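Local coordinates for protein pyrrolidone-carboxylate peptidase (Pyrococcus furiosus, PDB 1X10) that removes pyroglutamate (5-oxoproline) from the N-terminus of peptides as a cysteine peptidase of family C15, working as a homotetramer, at residues E9-E14 against A88-N93; S74-E79 against P185-E190; R80-A85 against Y144-S149. The protein carries 3 engineered substitutions. All blocks are in the same frame, centred on the assembly; numbering follows the deposited sequence.

Contact 1: residues E9-E14 against A88-N93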
loop_
_atom_site.group_PDB
_atom_site.type_symbol
_atom_site.label_atom_id
_atom_site.label_comp_id
_atom_site.label_asym_id
_atom_site.label_seq_id
_atom_site.Cartn_x
_atom_site.Cartn_y
_atom_site.Cartn_z
ATOM N N GLU A 9 4.973 2.435 -26.126
ATOM C CA GLU A 9 6.006 3.459 -26.051
ATOM C C GLU A 9 5.899 4.108 -24.668
ATOM O O GLU A 9 4.951 3.848 -23.923
ATOM C CB GLU A 9 5.762 4.519 -27.131
ATOM C CG GLU A 9 4.398 5.200 -26.993
ATOM C CD GLU A 9 4.140 6.257 -28.060
ATOM O OE1 GLU A 9 4.956 6.369 -28.998
ATOM O OE2 GLU A 9 3.113 6.967 -27.959
ATOM N N PRO A 10 6.871 4.961 -24.303
ATOM C CA PRO A 10 6.816 5.614 -22.995
ATOM C C PRO A 10 5.578 6.504 -22.907
ATOM O O PRO A 10 5.075 6.978 -23.924
ATOM C CB PRO A 10 8.110 6.433 -22.959
ATOM C CG PRO A 10 9.038 5.648 -23.848
ATOM C CD PRO A 10 8.133 5.278 -24.997
ATOM N N PHE A 11 5.087 6.731 -21.695
ATOM C CA PHE A 11 3.915 7.574 -21.504
ATOM C C PHE A 11 3.865 8.101 -20.071
ATOM O O PHE A 11 4.613 7.650 -19.204
ATOM C CB PHE A 11 2.644 6.774 -21.802
ATOM C CG PHE A 11 2.323 5.734 -20.761
ATOM C CD1 PHE A 11 1.443 6.020 -19.722
ATOM C CD2 PHE A 11 2.932 4.482 -20.797
ATOM C CE1 PHE A 11 1.171 5.074 -18.732
ATOM C CE2 PHE A 11 2.671 3.529 -19.815
ATOM C CZ PHE A 11 1.791 3.822 -18.781
ATOM N N GLY A 12 2.981 9.065 -19.835
ATOM C CA GLY A 12 2.822 9.627 -18.505
ATOM C C GLY A 12 4.053 10.255 -17.879
ATOM O O GLY A 12 4.168 10.299 -16.654
ATOM N N GLY A 13 4.974 10.744 -18.702
ATOM C CA GLY A 13 6.170 11.367 -18.167
ATOM C C GLY A 13 7.353 10.430 -18.008
ATOM O O GLY A 13 8.486 10.880 -17.816
ATOM N N GLU A 14 7.104 9.126 -18.076
ATOM C CA GLU A 14 8.186 8.155 -17.945
ATOM C C GLU A 14 9.135 8.273 -19.125
ATOM O O GLU A 14 8.707 8.537 -20.247
ATOM C CB GLU A 14 7.632 6.729 -17.894
ATOM C CG GLU A 14 6.929 6.363 -16.600
ATOM C CD GLU A 14 7.810 6.562 -15.380
ATOM O OE1 GLU A 14 9.017 6.236 -15.441
ATOM O OE2 GLU A 14 7.291 7.035 -14.350
ATOM N N ALA A 88 -10.171 7.362 -19.320
ATOM C CA ALA A 88 -8.784 7.667 -18.986
ATOM C C ALA A 88 -8.600 8.513 -17.731
ATOM O O ALA A 88 -9.200 9.579 -17.601
ATOM C CB ALA A 88 -8.124 8.355 -20.170
ATOM N N ARG A 89 -7.758 8.033 -16.816
ATOM C CA ARG A 89 -7.469 8.757 -15.581
ATOM C C ARG A 89 -6.490 9.874 -15.937
ATOM O O ARG A 89 -6.421 10.899 -15.258
ATOM C CB ARG A 89 -6.832 7.828 -14.542
ATOM C CG ARG A 89 -6.985 8.318 -13.103
ATOM C CD ARG A 89 -5.808 7.893 -12.234
ATOM N NE ARG A 89 -4.627 8.710 -12.511
ATOM C CZ ARG A 89 -3.425 8.501 -11.986
ATOM N NH1 ARG A 89 -3.229 7.491 -11.148
ATOM N NH2 ARG A 89 -2.416 9.305 -12.298
ATOM N N ILE A 90 -5.726 9.652 -17.004
ATOM C CA ILE A 90 -4.763 10.628 -17.504
ATOM C C ILE A 90 -4.927 10.675 -19.023
ATOM O O ILE A 90 -5.452 9.742 -19.621
ATOM C CB ILE A 90 -3.297 10.230 -17.176
ATOM C CG1 ILE A 90 -2.952 8.894 -17.838
ATOM C CG2 ILE A 90 -3.104 10.139 -15.664
ATOM C CD1 ILE A 90 -1.493 8.513 -17.718
ATOM N N PRO A 91 -4.497 11.767 -19.666
ATOM C CA PRO A 91 -4.646 11.819 -21.122
ATOM C C PRO A 91 -3.629 10.921 -21.824
ATOM O O PRO A 91 -2.633 10.514 -21.221
ATOM C CB PRO A 91 -4.422 13.293 -21.434
ATOM C CG PRO A 91 -3.412 13.690 -20.410
ATOM C CD PRO A 91 -3.909 13.014 -19.147
ATOM N N ASP A 92 -3.885 10.598 -23.088
ATOM C CA ASP A 92 -2.946 9.774 -23.832
ATOM C C ASP A 92 -1.789 10.672 -24.261
ATOM O O ASP A 92 -1.762 11.853 -23.909
ATOM C CB ASP A 92 -3.630 9.112 -25.039
ATOM C CG ASP A 92 -4.092 10.105 -26.088
ATOM O OD1 ASP A 92 -4.819 9.670 -27.009
ATOM O OD2 ASP A 92 -3.742 11.301 -26.010
ATOM N N ASN A 93 -0.840 10.123 -25.015
ATOM C CA ASN A 93 0.323 10.890 -25.444
ATOM C C ASN A 93 0.044 12.101 -26.330
ATOM O O ASN A 93 0.949 12.891 -26.600
ATOM C CB ASN A 93 1.342 9.966 -26.123
ATOM C CG ASN A 93 2.198 9.200 -25.117
ATOM O OD1 ASN A 93 2.962 8.304 -25.484
ATOM N ND2 ASN A 93 2.077 9.561 -23.843
#

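Contact 2: residues S74-E79 against P185-E190. Engineered in segment 185-190: Ser-188 (natural residue Cys).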
loop_
_atom_site.group_PDB
_atom_site.type_symbol
_atom_site.label_atom_id
_atom_site.label_comp_id
_atom_site.label_asym_id
_atom_site.label_seq_id
_atom_site.Cartn_x
_atom_site.Cartn_y
_atom_site.Cartn_z
ATOM N N SER A 74 3.003 -5.141 -8.169
ATOM C CA SER A 74 4.182 -5.829 -7.643
ATOM C C SER A 74 4.600 -7.132 -8.294
ATOM O O SER A 74 5.662 -7.671 -7.970
ATOM C CB SER A 74 3.976 -6.099 -6.156
ATOM O OG SER A 74 2.885 -6.987 -5.980
ATOM N N ALA A 75 3.771 -7.654 -9.190
ATOM C CA ALA A 75 4.089 -8.906 -9.848
ATOM C C ALA A 75 3.490 -8.926 -11.241
ATOM O O ALA A 75 2.724 -8.031 -11.612
ATOM C CB ALA A 75 3.544 -10.070 -9.030
ATOM N N ILE A 76 3.853 -9.944 -12.014
ATOM C CA ILE A 76 3.319 -10.097 -13.362
ATOM C C ILE A 76 1.821 -10.330 -13.216
ATOM O O ILE A 76 1.387 -11.095 -12.349
ATOM C CB ILE A 76 3.927 -11.326 -14.079
ATOM C CG1 ILE A 76 5.435 -11.132 -14.287
ATOM C CG2 ILE A 76 3.210 -11.559 -15.415
ATOM C CD1 ILE A 76 5.806 -9.954 -15.190
ATOM N N SER A 77 1.019 -9.664 -14.033
ATOM C CA SER A 77 -0.415 -9.867 -13.962
ATOM C C SER A 77 -0.967 -10.212 -15.333
ATOM O O SER A 77 -0.634 -9.577 -16.335
ATOM C CB SER A 77 -1.129 -8.633 -13.382
ATOM O OG SER A 77 -0.796 -7.446 -14.075
ATOM N N ILE A 78 -1.802 -11.241 -15.360
ATOM C CA ILE A 78 -2.424 -11.719 -16.589
ATOM C C ILE A 78 -3.886 -11.285 -16.555
ATOM O O ILE A 78 -4.633 -11.663 -15.650
ATOM C CB ILE A 78 -2.318 -13.250 -16.669
ATOM C CG1 ILE A 78 -0.847 -13.662 -16.496
ATOM C CG2 ILE A 78 -2.853 -13.741 -18.007
ATOM C CD1 ILE A 78 -0.644 -15.118 -16.064
ATOM N N GLU A 79 -4.279 -10.476 -17.536
ATOM C CA GLU A 79 -5.634 -9.942 -17.608
ATOM C C GLU A 79 -6.694 -10.966 -18.006
ATOM O O GLU A 79 -6.590 -11.646 -19.027
ATOM C CB GLU A 79 -5.671 -8.748 -18.569
ATOM C CG GLU A 79 -4.686 -7.633 -18.211
ATOM C CD GLU A 79 -4.961 -7.014 -16.845
ATOM O OE1 GLU A 79 -4.069 -6.307 -16.317
ATOM O OE2 GLU A 79 -6.066 -7.224 -16.298
ATOM N N PRO A 185 6.645 -0.759 -6.146
ATOM C CA PRO A 185 7.281 -2.057 -6.384
ATOM C C PRO A 185 7.906 -2.095 -7.771
ATOM O O PRO A 185 7.549 -1.303 -8.641
ATOM C CB PRO A 185 6.118 -3.044 -6.275
ATOM C CG PRO A 185 5.094 -2.318 -5.461
ATOM C CD PRO A 185 5.191 -0.917 -5.993
ATOM N N SER A 186 8.844 -3.013 -7.971
ATOM C CA SER A 186 9.492 -3.170 -9.266
ATOM C C SER A 186 9.854 -4.636 -9.470
ATOM O O SER A 186 9.827 -5.431 -8.528
ATOM C CB SER A 186 10.747 -2.284 -9.367
ATOM O OG SER A 186 11.710 -2.578 -8.363
ATOM N N MET A 187 10.172 -4.990 -10.710
ATOM C CA MET A 187 10.549 -6.353 -11.074
ATOM C C MET A 187 11.581 -6.227 -12.188
ATOM O O MET A 187 11.410 -5.428 -13.108
ATOM C CB MET A 187 9.324 -7.139 -11.560
ATOM C CG MET A 187 9.630 -8.585 -11.968
ATOM S SD MET A 187 8.139 -9.557 -12.319
ATOM C CE MET A 187 7.660 -10.043 -10.652
ATOM N N SER A 188 12.654 -7.006 -12.105
ATOM C CA SER A 188 13.722 -6.920 -13.100
ATOM C C SER A 188 13.232 -7.042 -14.537
ATOM O O SER A 188 12.249 -7.731 -14.818
ATOM C CB SER A 188 14.778 -7.997 -12.844
ATOM O OG SER A 188 14.303 -9.269 -13.257
ATOM N N TYR A 189 13.930 -6.375 -15.451
ATOM C CA TYR A 189 13.573 -6.444 -16.857
ATOM C C TYR A 189 13.696 -7.891 -17.332
ATOM O O TYR A 189 12.855 -8.387 -18.088
ATOM C CB TYR A 189 14.503 -5.570 -17.700
ATOM C CG TYR A 189 14.239 -5.743 -19.172
ATOM C CD1 TYR A 189 13.101 -5.193 -19.760
ATOM C CD2 TYR A 189 15.066 -6.548 -19.958
ATOM C CE1 TYR A 189 12.782 -5.449 -21.090
ATOM C CE2 TYR A 189 14.756 -6.811 -21.293
ATOM C CZ TYR A 189 13.612 -6.263 -21.850
ATOM O OH TYR A 189 13.279 -6.558 -23.150
ATOM N N GLU A 190 14.750 -8.565 -16.880
ATOM C CA GLU A 190 14.992 -9.952 -17.260
ATOM C C GLU A 190 13.829 -10.872 -16.901
ATOM O O GLU A 190 13.448 -11.741 -17.688
ATOM C CB GLU A 190 16.288 -10.466 -16.615
ATOM C CG GLU A 190 17.555 -9.826 -17.179
ATOM C CD GLU A 190 17.780 -8.407 -16.679
ATOM O OE1 GLU A 190 18.560 -7.676 -17.321
ATOM O OE2 GLU A 190 17.193 -8.027 -15.646
HETATM O O HOH W 1 7.745 -6.252 -6.673
#

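Contact 3: residues R80-A85 against Y144-S149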
loop_
_atom_site.group_PDB
_atom_site.type_symbol
_atom_site.label_atom_id
_atom_site.label_comp_id
_atom_site.label_asym_id
_atom_site.label_seq_id
_atom_site.Cartn_x
_atom_site.Cartn_y
_atom_site.Cartn_z
ATOM N N ARG A 80 -7.724 -11.056 -17.180
ATOM C CA ARG A 80 -8.813 -11.987 -17.413
ATOM C C ARG A 80 -9.866 -11.441 -18.365
ATOM O O ARG A 80 -10.447 -12.187 -19.157
ATOM C CB ARG A 80 -9.483 -12.322 -16.081
ATOM C CG ARG A 80 -10.634 -13.312 -16.167
ATOM C CD ARG A 80 -11.146 -13.635 -14.767
ATOM N NE ARG A 80 -11.102 -15.070 -14.515
ATOM C CZ ARG A 80 -10.562 -15.629 -13.442
ATOM N NH1 ARG A 80 -10.010 -14.879 -12.501
ATOM N NH2 ARG A 80 -10.575 -16.944 -13.314
ATOM N N ILE A 81 -10.084 -10.133 -18.309
ATOM C CA ILE A 81 -11.136 -9.531 -19.117
ATOM C C ILE A 81 -10.858 -8.140 -19.698
ATOM O O ILE A 81 -10.201 -7.299 -19.072
ATOM C CB ILE A 81 -12.422 -9.470 -18.264
ATOM C CG1 ILE A 81 -13.622 -9.024 -19.100
ATOM C CG2 ILE A 81 -12.213 -8.516 -17.099
ATOM C CD1 ILE A 81 -14.923 -9.027 -18.303
ATOM N N ALA A 82 -11.373 -7.922 -20.904
ATOM C CA ALA A 82 -11.259 -6.647 -21.610
ATOM C C ALA A 82 -12.664 -6.039 -21.618
ATOM O O ALA A 82 -13.638 -6.717 -21.946
ATOM C CB ALA A 82 -10.774 -6.873 -23.047
ATOM N N VAL A 83 -12.764 -4.762 -21.267
ATOM C CA VAL A 83 -14.058 -4.094 -21.194
ATOM C C VAL A 83 -14.281 -3.048 -22.288
ATOM O O VAL A 83 -13.386 -2.271 -22.617
ATOM C CB VAL A 83 -14.223 -3.438 -19.826
ATOM C CG1 VAL A 83 -14.210 -4.511 -18.731
ATOM C CG2 VAL A 83 -13.089 -2.489 -19.593
ATOM N N ASN A 84 -15.492 -3.022 -22.834
ATOM C CA ASN A 84 -15.825 -2.095 -23.911
ATOM C C ASN A 84 -16.066 -0.679 -23.400
ATOM O O ASN A 84 -17.181 -0.161 -23.484
ATOM C CB ASN A 84 -17.057 -2.604 -24.660
ATOM C CG ASN A 84 -17.283 -1.881 -25.975
ATOM O OD1 ASN A 84 -16.460 -1.062 -26.405
ATOM N ND2 ASN A 84 -18.397 -2.187 -26.631
ATOM N N ALA A 85 -15.020 -0.054 -22.875
ATOM C CA ALA A 85 -15.148 1.298 -22.353
ATOM C C ALA A 85 -13.813 2.011 -22.247
ATOM O O ALA A 85 -12.763 1.387 -22.064
ATOM C CB ALA A 85 -15.823 1.270 -20.976
ATOM N N TYR A 144 -7.806 -0.884 -23.968
ATOM C CA TYR A 144 -8.225 -0.479 -25.307
ATOM C C TYR A 144 -7.708 -1.491 -26.337
ATOM O O TYR A 144 -8.480 -2.039 -27.127
ATOM C CB TYR A 144 -7.663 0.919 -25.583
ATOM C CG TYR A 144 -7.981 1.543 -26.925
ATOM C CD1 TYR A 144 -9.259 2.029 -27.218
ATOM C CD2 TYR A 144 -6.973 1.737 -27.870
ATOM C CE1 TYR A 144 -9.516 2.708 -28.421
ATOM C CE2 TYR A 144 -7.218 2.408 -29.064
ATOM C CZ TYR A 144 -8.485 2.893 -29.331
ATOM O OH TYR A 144 -8.695 3.591 -30.495
ATOM N N VAL A 145 -6.405 -1.752 -26.319
ATOM C CA VAL A 145 -5.827 -2.705 -27.259
ATOM C C VAL A 145 -6.273 -4.136 -26.953
ATOM O O VAL A 145 -6.529 -4.922 -27.867
ATOM C CB VAL A 145 -4.283 -2.635 -27.255
ATOM C CG1 VAL A 145 -3.825 -1.286 -27.793
ATOM C CG2 VAL A 145 -3.757 -2.847 -25.853
ATOM N N MET A 146 -6.376 -4.476 -25.671
ATOM C CA MET A 146 -6.813 -5.818 -25.300
ATOM C C MET A 146 -8.201 -6.104 -25.872
ATOM O O MET A 146 -8.445 -7.178 -26.428
ATOM C CB MET A 146 -6.849 -5.972 -23.775
ATOM C CG MET A 146 -7.212 -7.385 -23.315
ATOM S SD MET A 146 -7.435 -7.508 -21.524
ATOM C CE MET A 146 -7.895 -9.256 -21.386
ATOM N N TYR A 147 -9.105 -5.136 -25.742
ATOM C CA TYR A 147 -10.466 -5.294 -26.237
ATOM C C TYR A 147 -10.514 -5.400 -27.762
ATOM O O TYR A 147 -11.176 -6.284 -28.308
ATOM C CB TYR A 147 -11.346 -4.119 -25.775
ATOM C CG TYR A 147 -12.800 -4.287 -26.162
ATOM C CD1 TYR A 147 -13.688 -4.979 -25.336
ATOM C CD2 TYR A 147 -13.266 -3.835 -27.399
ATOM C CE1 TYR A 147 -14.995 -5.224 -25.729
ATOM C CE2 TYR A 147 -14.577 -4.082 -27.808
ATOM C CZ TYR A 147 -15.435 -4.779 -26.971
ATOM O OH TYR A 147 -16.717 -5.062 -27.387
ATOM N N LEU A 148 -9.826 -4.491 -28.442
ATOM C CA LEU A 148 -9.805 -4.487 -29.900
ATOM C C LEU A 148 -9.232 -5.790 -30.452
ATOM O O LEU A 148 -9.709 -6.312 -31.459
ATOM C CB LEU A 148 -8.990 -3.292 -30.416
ATOM C CG LEU A 148 -9.675 -1.931 -30.238
ATOM C CD1 LEU A 148 -8.674 -0.790 -30.464
ATOM C CD2 LEU A 148 -10.839 -1.835 -31.218
ATOM N N SER A 149 -8.217 -6.326 -29.787
ATOM C CA SER A 149 -7.614 -7.573 -30.249
ATOM C C SER A 149 -8.615 -8.718 -30.111
ATOM O O SER A 149 -8.806 -9.515 -31.041
ATOM C CB SER A 149 -6.341 -7.876 -29.449
ATOM O OG SER A 149 -5.655 -8.997 -29.982
#

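Contact 1: residues E9-E14 against A88-N93
Asn-93 reaches its side chain to the start of the 9-14 loop, where it meets the carboxylate of Glu-9, the carbonyl of Pro-10 and the CB side of Phe-11. It gives up more surface here than any other residue of the pair. Glu-9 and Asn-93 meet tip to tip, with carboxylate and amide planes 40° apart; OE2 of Glu-9 lies 3.7 Å from CG of Asn-93. The carbonyl of Pro-10 lies against the same amide group, its O 3.8 Å from Asn-93 CG. The carboxylate is held from outside the pair: OE2 of Glu-9 accepts a hydrogen bond from Val-43 N, and the backbone of Asn-93 bonds to Val-43 too.

The apolar part is smaller. The methyl CD1 of Ile-90 comes up at the edge of the Phe-11 ring, near its plane, 4.3 Å from Phe-11 CD1. With chi1 at 71°, CG of Phe-11 sits between its backbone N and carbonyl carbon, and the ring leads away from segment 88-93 although its CB faces it. From Phe-11 the chain reverses in a type I' turn closed by Glu-14 N to Phe-11 O (3.1 Å), with Gly-12 and Gly-13 taking the positive-phi corners.

The phenylalanine side chain lies about 7 Å from that of Ser-142, an active-site position changed in this structure, so this surface contact lies near the active site. Segment 9-14 leaves strand 2-8 on the way to helix 18-26, and it meets the long loop that runs from strand 76-83 to strand 110-112.

Contact 2: residues S74-E79 against P185-E190
Met-187 runs out straight through chi1 (180°) and chi2, which lays its sulfur against Ile-76, and the bend at chi3 (-83°) turns the methyl toward Ala-75. With CG1 anti to its carbonyl carbon, Ile-76 presents CG1 and CD1 to the sulfur, and the two side chains cross at about a right angle. SD of Met-187 lies 3.7 Å from both CG1 and CD1 of Ile-76, while Met-187 CE sits 3.8 Å from Ala-75 CA. An alanine in place of Met-187 would probably open a gap beside Ile-76 and take the methyl away from Ala-75.

Ile-76 opens strand 76-83 of the central sheet, the strand that carries the active-site Glu-79. In the other segment, the engineered Ser-188 is the N-cap of helix 189-206, its OG bonded to Met-191 N; the natural cysteine here forms the interchain disulfide.

At the start of both segments, CB of Pro-185 packs on CB of Ser-74 at 3.7 Å. One water lies within hydrogen-bonding reach of both backbones, 2.8 Å from Ser-74 O and 2.9 Å from Ser-186 O, though other acceptors may compete for its protons. Ser-74 OG itself bonds to Val-183 O of the third subunit, whose Pro-185 packs against Pro-185 of this chain.

Contact 3: residues R80-A85 against Y144-S149
Ala-82 presses its methyl onto helix 141-156 between the side chains of Met-146 and Tyr-147, and this apolar packing forms one half of the contact. Ala-82 CB touches CG of Met-146 at 3.6 Å and CA of Tyr-147 at the same distance. The small side chain is consistent with strand and helix axes that come within 7.0 Å, at a signed crossing angle of -99°. Met-146, extended throughout, runs along the strand until its methyl CE rests 3.6 Å from Ile-81 C. The tip of this methionine packs near the active-site Glu-79.

The other half is a stack of flat groups. CG of Tyr-147 is anti to the backbone N (chi1 -175°), which carries the ring out so that one face lies against Asn-84. Amide and ring are nearly parallel, 14° apart, with Asn-84 CB 3.5 Å from Tyr-147 CE1 and Asn-84 CA over that face, offset toward the rim.

No hydrogen bond crosses between the segments; the polar ends of the stacked pair are tied to the loop before strand 110-112. Tyr-147 OH bonds to Pro-108 O, and Asn-84 OD1 accepts from both Ile-103 N and Val-104 N. Asn-84 is also the centre of an inverse gamma turn, closed by Ala-85 N to Val-83 O at 2.8 Å.

The end of strand 76-83 thus lies across helix 141-156. Phe-164 of strand 161-167 packs on Val-145 and Met-146, helix 47-59 packs on Tyr-144 and Leu-148, and the fourth subunit packs on Ile-81 and Val-83.

Contact 1 lies at the surface and joins two loops, whereas contacts 2 and 3 are buried and share strand 76-83, gripping its two ends on opposite sides of the chain's centre. They touch where Glu-79 O meets Met-146 CE at 3.6 Å. Contact 1 is partly polar, an amide among a carboxylate and a carbonyl; contact 2 is apolar with one bridging water; contact 3 joins methyl packing to an amide-ring stack. Contact 1 adjoins contact 3 along the sequence and lies about 19 Å, centre to centre, from contact 2. All three come near other subunits: the second at the edge of contact 1, the third at contact 2 and the fourth at contact 3.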